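Long-range contact in type III restriction-modification enzyme EcoP15I Mod subunit (Escherichia coli, PDB 4ZCF), which methylates one adenine of its asymmetric DNA recognition site, using S-adenosyl-L-methionine, and joins Res subunits in a restriction enzyme: residues 392-404 with 416-428. Numbering follows the deposited sequence.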
loop_
_atom_site.group_PDB
_atom_site.type_symbol
_atom_site.label_atom_id
_atom_site.label_comp_id
_atom_site.label_asym_id
_atom_site.label_seq_id
_atom_site.Cartn_x
_atom_site.Cartn_y
_atom_site.Cartn_z
ATOM N N ILE A 392 18.924 5.067 7.778
ATOM C CA ILE A 392 19.223 6.473 8.148
ATOM C C ILE A 392 19.854 6.600 9.538
ATOM O O ILE A 392 19.239 6.206 10.533
ATOM C CB ILE A 392 17.978 7.385 8.018
ATOM C CG1 ILE A 392 17.127 7.044 6.764
ATOM C CG2 ILE A 392 18.362 8.862 8.098
ATOM C CD1 ILE A 392 15.657 7.419 6.883
ATOM N N HIS A 393 21.056 7.184 9.590
ATOM C CA HIS A 393 21.846 7.463 10.799
ATOM C C HIS A 393 21.645 8.892 11.160
ATOM O O HIS A 393 22.142 9.783 10.476
ATOM C CB HIS A 393 23.356 7.203 10.571
ATOM C CG HIS A 393 23.628 5.754 10.383
ATOM N ND1 HIS A 393 23.877 4.927 11.465
ATOM C CD2 HIS A 393 23.556 5.003 9.259
ATOM C CE1 HIS A 393 23.987 3.709 10.959
ATOM N NE2 HIS A 393 23.795 3.711 9.636
ATOM N N LEU A 394 20.889 9.119 12.224
ATOM C CA LEU A 394 20.574 10.452 12.704
ATOM C C LEU A 394 20.196 10.344 14.171
ATOM O O LEU A 394 19.217 9.665 14.504
ATOM C CB LEU A 394 19.428 11.038 11.868
ATOM C CG LEU A 394 18.925 12.409 12.260
ATOM C CD1 LEU A 394 19.844 13.502 11.713
ATOM C CD2 LEU A 394 17.477 12.575 11.824
ATOM N N ASP A 395 21.006 10.970 15.045
ATOM C CA ASP A 395 20.792 10.979 16.479
ATOM C C ASP A 395 19.458 11.657 16.790
ATOM O O ASP A 395 19.233 12.816 16.407
ATOM C CB ASP A 395 21.956 11.699 17.200
ATOM C CG ASP A 395 22.204 11.299 18.652
ATOM O OD1 ASP A 395 21.317 10.638 19.261
ATOM O OD2 ASP A 395 23.297 11.609 19.170
ATOM N N GLY A 396 18.587 10.911 17.465
ATOM C CA GLY A 396 17.269 11.394 17.848
ATOM C C GLY A 396 17.289 12.334 19.032
ATOM O O GLY A 396 16.345 13.105 19.210
ATOM N N ARG A 397 18.359 12.276 19.859
ATOM C CA ARG A 397 18.496 13.128 21.045
ATOM C C ARG A 397 18.564 14.653 20.769
ATOM O O ARG A 397 18.323 15.437 21.684
ATOM C CB ARG A 397 19.516 12.579 22.075
ATOM C CG ARG A 397 20.983 12.865 21.790
ATOM C CD ARG A 397 21.844 12.238 22.866
ATOM N NE ARG A 397 23.065 11.633 22.319
ATOM C CZ ARG A 397 23.345 10.330 22.346
ATOM N NH1 ARG A 397 22.497 9.471 22.903
ATOM N NH2 ARG A 397 24.477 9.877 21.825
ATOM N N VAL A 398 18.765 15.062 19.486
ATOM C CA VAL A 398 18.745 16.465 19.038
ATOM C C VAL A 398 17.377 17.133 19.202
ATOM O O VAL A 398 17.308 18.354 19.176
ATOM C CB VAL A 398 19.362 16.742 17.648
ATOM C CG1 VAL A 398 20.850 16.459 17.650
ATOM C CG2 VAL A 398 18.654 15.978 16.536
ATOM N N ALA A 399 16.298 16.340 19.382
ATOM C CA ALA A 399 14.935 16.836 19.615
ATOM C C ALA A 399 14.857 17.637 20.928
ATOM O O ALA A 399 14.001 18.506 21.055
ATOM C CB ALA A 399 13.950 15.679 19.648
ATOM N N THR A 400 15.755 17.360 21.893
ATOM C CA THR A 400 15.826 18.090 23.161
ATOM C C THR A 400 16.430 19.482 22.912
ATOM O O THR A 400 15.981 20.465 23.495
ATOM C CB THR A 400 16.587 17.291 24.221
ATOM O OG1 THR A 400 17.920 17.039 23.766
ATOM C CG2 THR A 400 15.886 15.993 24.600
ATOM N N ASN A 401 17.402 19.568 22.005
ATOM C CA ASN A 401 18.067 20.812 21.627
ATOM C C ASN A 401 17.089 21.765 20.900
ATOM O O ASN A 401 17.057 22.963 21.182
ATOM C CB ASN A 401 19.273 20.489 20.743
ATOM C CG ASN A 401 20.335 21.554 20.745
ATOM O OD1 ASN A 401 21.321 21.468 21.494
ATOM N ND2 ASN A 401 20.174 22.561 19.879
ATOM N N GLU A 402 16.292 21.207 19.972
ATOM C CA GLU A 402 15.271 21.888 19.170
ATOM C C GLU A 402 14.188 22.507 20.056
ATOM O O GLU A 402 13.749 23.643 19.809
ATOM C CB GLU A 402 14.617 20.883 18.216
ATOM C CG GLU A 402 15.475 20.536 17.019
ATOM C CD GLU A 402 15.085 19.262 16.301
ATOM O OE1 GLU A 402 13.974 18.740 16.552
ATOM O OE2 GLU A 402 15.891 18.797 15.464
ATOM N N LEU A 403 13.783 21.744 21.089
ATOM C CA LEU A 403 12.763 22.112 22.053
ATOM C C LEU A 403 13.231 23.037 23.164
ATOM O O LEU A 403 12.411 23.789 23.701
ATOM C CB LEU A 403 12.014 20.874 22.572
ATOM C CG LEU A 403 10.977 20.299 21.592
ATOM C CD1 LEU A 403 10.596 18.883 21.976
ATOM C CD2 LEU A 403 9.722 21.173 21.523
ATOM N N LYS A 404 14.548 23.030 23.486
ATOM C CA LYS A 404 15.107 23.965 24.472
ATOM C C LYS A 404 15.260 25.342 23.796
ATOM O O LYS A 404 15.244 26.366 24.463
ATOM C CB LYS A 404 16.443 23.459 25.067
ATOM C CG LYS A 404 16.857 24.160 26.376
ATOM C CD LYS A 404 16.127 23.600 27.606
ATOM C CE LYS A 404 15.884 24.632 28.690
ATOM N NZ LYS A 404 17.131 25.052 29.384
ATOM N N ASN A 416 9.875 11.920 24.390
ATOM C CA ASN A 416 10.575 11.184 23.317
ATOM C C ASN A 416 10.197 11.707 21.901
ATOM O O ASN A 416 10.013 10.917 20.950
ATOM C CB ASN A 416 10.321 9.675 23.435
ATOM N N ALA A 417 10.108 13.063 21.778
ATOM C CA ALA A 417 9.732 13.785 20.556
ATOM C C ALA A 417 10.628 13.478 19.337
ATOM O O ALA A 417 11.767 13.026 19.473
ATOM C CB ALA A 417 9.692 15.281 20.825
ATOM N N LYS A 418 10.093 13.694 18.148
ATOM C CA LYS A 418 10.874 13.451 16.958
ATOM C C LYS A 418 11.632 14.697 16.609
ATOM O O LYS A 418 11.099 15.812 16.740
ATOM C CB LYS A 418 9.976 13.067 15.749
ATOM C CG LYS A 418 9.278 11.709 15.829
ATOM C CD LYS A 418 10.211 10.537 15.616
ATOM C CE LYS A 418 9.512 9.257 15.917
ATOM N NZ LYS A 418 9.343 9.065 17.372
ATOM N N THR A 419 12.842 14.511 16.067
ATOM C CA THR A 419 13.604 15.614 15.526
ATOM C C THR A 419 13.014 16.031 14.166
ATOM O O THR A 419 12.500 15.202 13.421
ATOM C CB THR A 419 15.111 15.367 15.535
ATOM O OG1 THR A 419 15.714 16.356 14.700
ATOM C CG2 THR A 419 15.504 13.973 15.046
ATOM N N ILE A 420 13.064 17.319 13.875
ATOM C CA ILE A 420 12.609 17.946 12.633
ATOM C C ILE A 420 13.517 17.558 11.449
ATOM O O ILE A 420 13.066 17.588 10.312
ATOM C CB ILE A 420 12.440 19.503 12.823
ATOM C CG1 ILE A 420 13.817 20.210 13.057
ATOM C CG2 ILE A 420 11.439 19.820 13.961
ATOM C CD1 ILE A 420 13.813 21.746 13.364
ATOM N N LYS A 421 14.773 17.132 11.719
ATOM C CA LYS A 421 15.762 16.706 10.709
ATOM C C LYS A 421 15.444 15.345 10.013
ATOM O O LYS A 421 15.979 15.053 8.929
ATOM C CB LYS A 421 17.186 16.714 11.292
ATOM C CG LYS A 421 17.664 18.065 11.841
ATOM C CD LYS A 421 17.986 19.092 10.767
ATOM C CE LYS A 421 18.756 20.281 11.313
ATOM N NZ LYS A 421 17.905 21.238 12.080
ATOM N N LEU A 422 14.544 14.553 10.610
ATOM C CA LEU A 422 14.128 13.257 10.085
ATOM C C LEU A 422 13.021 13.358 9.019
ATOM O O LEU A 422 13.153 12.775 7.935
ATOM C CB LEU A 422 13.681 12.322 11.250
ATOM C CG LEU A 422 13.073 10.972 10.842
ATOM C CD1 LEU A 422 14.161 9.993 10.384
ATOM C CD2 LEU A 422 12.222 10.412 11.933
ATOM N N VAL A 423 11.910 14.039 9.362
ATOM C CA VAL A 423 10.725 14.176 8.502
ATOM C C VAL A 423 10.940 15.128 7.348
ATOM O O VAL A 423 10.227 15.052 6.356
ATOM C CB VAL A 423 9.512 14.599 9.336
ATOM N N GLU A 424 11.914 16.027 7.479
ATOM C CA GLU A 424 12.314 17.009 6.470
ATOM C C GLU A 424 12.720 16.323 5.149
ATOM O O GLU A 424 12.276 16.727 4.072
ATOM C CB GLU A 424 13.418 17.894 7.074
ATOM C CG GLU A 424 14.466 18.446 6.133
ATOM C CD GLU A 424 15.799 18.618 6.827
ATOM O OE1 GLU A 424 16.034 19.709 7.389
ATOM O OE2 GLU A 424 16.581 17.642 6.871
ATOM N N ASP A 425 13.502 15.246 5.241
ATOM C CA ASP A 425 13.943 14.517 4.071
ATOM C C ASP A 425 12.836 13.676 3.440
ATOM O O ASP A 425 12.695 13.712 2.212
ATOM C CB ASP A 425 15.244 13.750 4.371
ATOM C CG ASP A 425 16.474 14.657 4.508
ATOM O OD1 ASP A 425 16.626 15.593 3.689
ATOM O OD2 ASP A 425 17.286 14.420 5.418
ATOM N N LEU A 426 11.994 12.992 4.273
ATOM C CA LEU A 426 10.852 12.189 3.822
ATOM C C LEU A 426 9.818 13.056 3.127
ATOM O O LEU A 426 9.273 12.635 2.107
ATOM C CB LEU A 426 10.164 11.413 4.959
ATOM C CG LEU A 426 10.981 10.797 6.092
ATOM C CD1 LEU A 426 10.050 10.125 7.095
ATOM C CD2 LEU A 426 12.035 9.827 5.574
ATOM N N ILE A 427 9.537 14.261 3.666
ATOM C CA ILE A 427 8.620 15.217 3.020
ATOM C C ILE A 427 9.207 15.657 1.663
ATOM O O ILE A 427 8.501 15.612 0.651
ATOM C CB ILE A 427 8.208 16.403 3.927
ATOM C CG1 ILE A 427 7.412 15.900 5.158
ATOM C CG2 ILE A 427 7.399 17.439 3.122
ATOM C CD1 ILE A 427 7.103 16.939 6.233
ATOM N N SER A 428 10.506 15.992 1.628
ATOM C CA SER A 428 11.181 16.367 0.374
ATOM C C SER A 428 11.110 15.261 -0.689
ATOM O O SER A 428 10.890 15.587 -1.851
ATOM C CB SER A 428 12.634 16.770 0.619
ATOM O OG SER A 428 12.744 17.870 1.507
HETATM O O HOH W 1 18.206 19.930 15.054
HETATM O O HOH W 2 11.461 18.481 17.817
#
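Leu394 and Leu422 meet where strand 391-393, an edge strand of the mixed sheet within this chain's Rossmann-like methyltransferase domain, leads out beside the first turn of helix 420-430. With chi1 of Leu394 at 178°, its branch is carried toward that turn, and CD2 lies 3.8 Å from CB of Leu422. A branched apolar residue suits this place, because its second methyl, CD1, also reaches CB of Lys421, the Leu394 and Lys421 side chains crossing at about a right angle.

Nearer helix 399-404 two alanines, Ala399 and Ala417, bring the backbones close. The CA atoms of Ala399 and Thr419 are 4.5 Å apart, a closeness to which the small side chain of Ala399 probably contributes, and Ala399 CB rests 3.4 Å from the carbonyl O of Ala417. Ala417 CB in turn meets Leu403 CD1. Thr419 serves both regions: its CG2 sits among Leu394, Gly396 and Val398, while OG1, anti to the backbone N, faces the polar edge. Trp226 of strand 220-227 also packs against Thr419 and Leu422.

At that edge Glu402 reaches over with an extended chain and offers both carboxylate oxygens to the start of helix 420-430. OE1 accepts from Ile420 N at 3.2 Å, and OE2 accepts the Thr419 hydroxyl at 2.6 Å, both on the syn side, with Ile420 N 29° and Thr419 OG1 17° out of the carboxylate plane. Two bonds thus fix the carboxylate's rotation, and the helix end probably favours its negative charge. The hydroxyl is also the N-cap acceptor for Lys421 N, so Glu402 probably helps to orient it. Neighbouring Lys418 forms a salt bridge through its ammonium group with Asp123, within the predicted S-adenosylmethionine-binding region. Two waters extend the network: one links Glu402 OE1 to Lys418 O, and the other donates to Glu402 OE2 at 2.6 Å while accepting from Lys421 NZ.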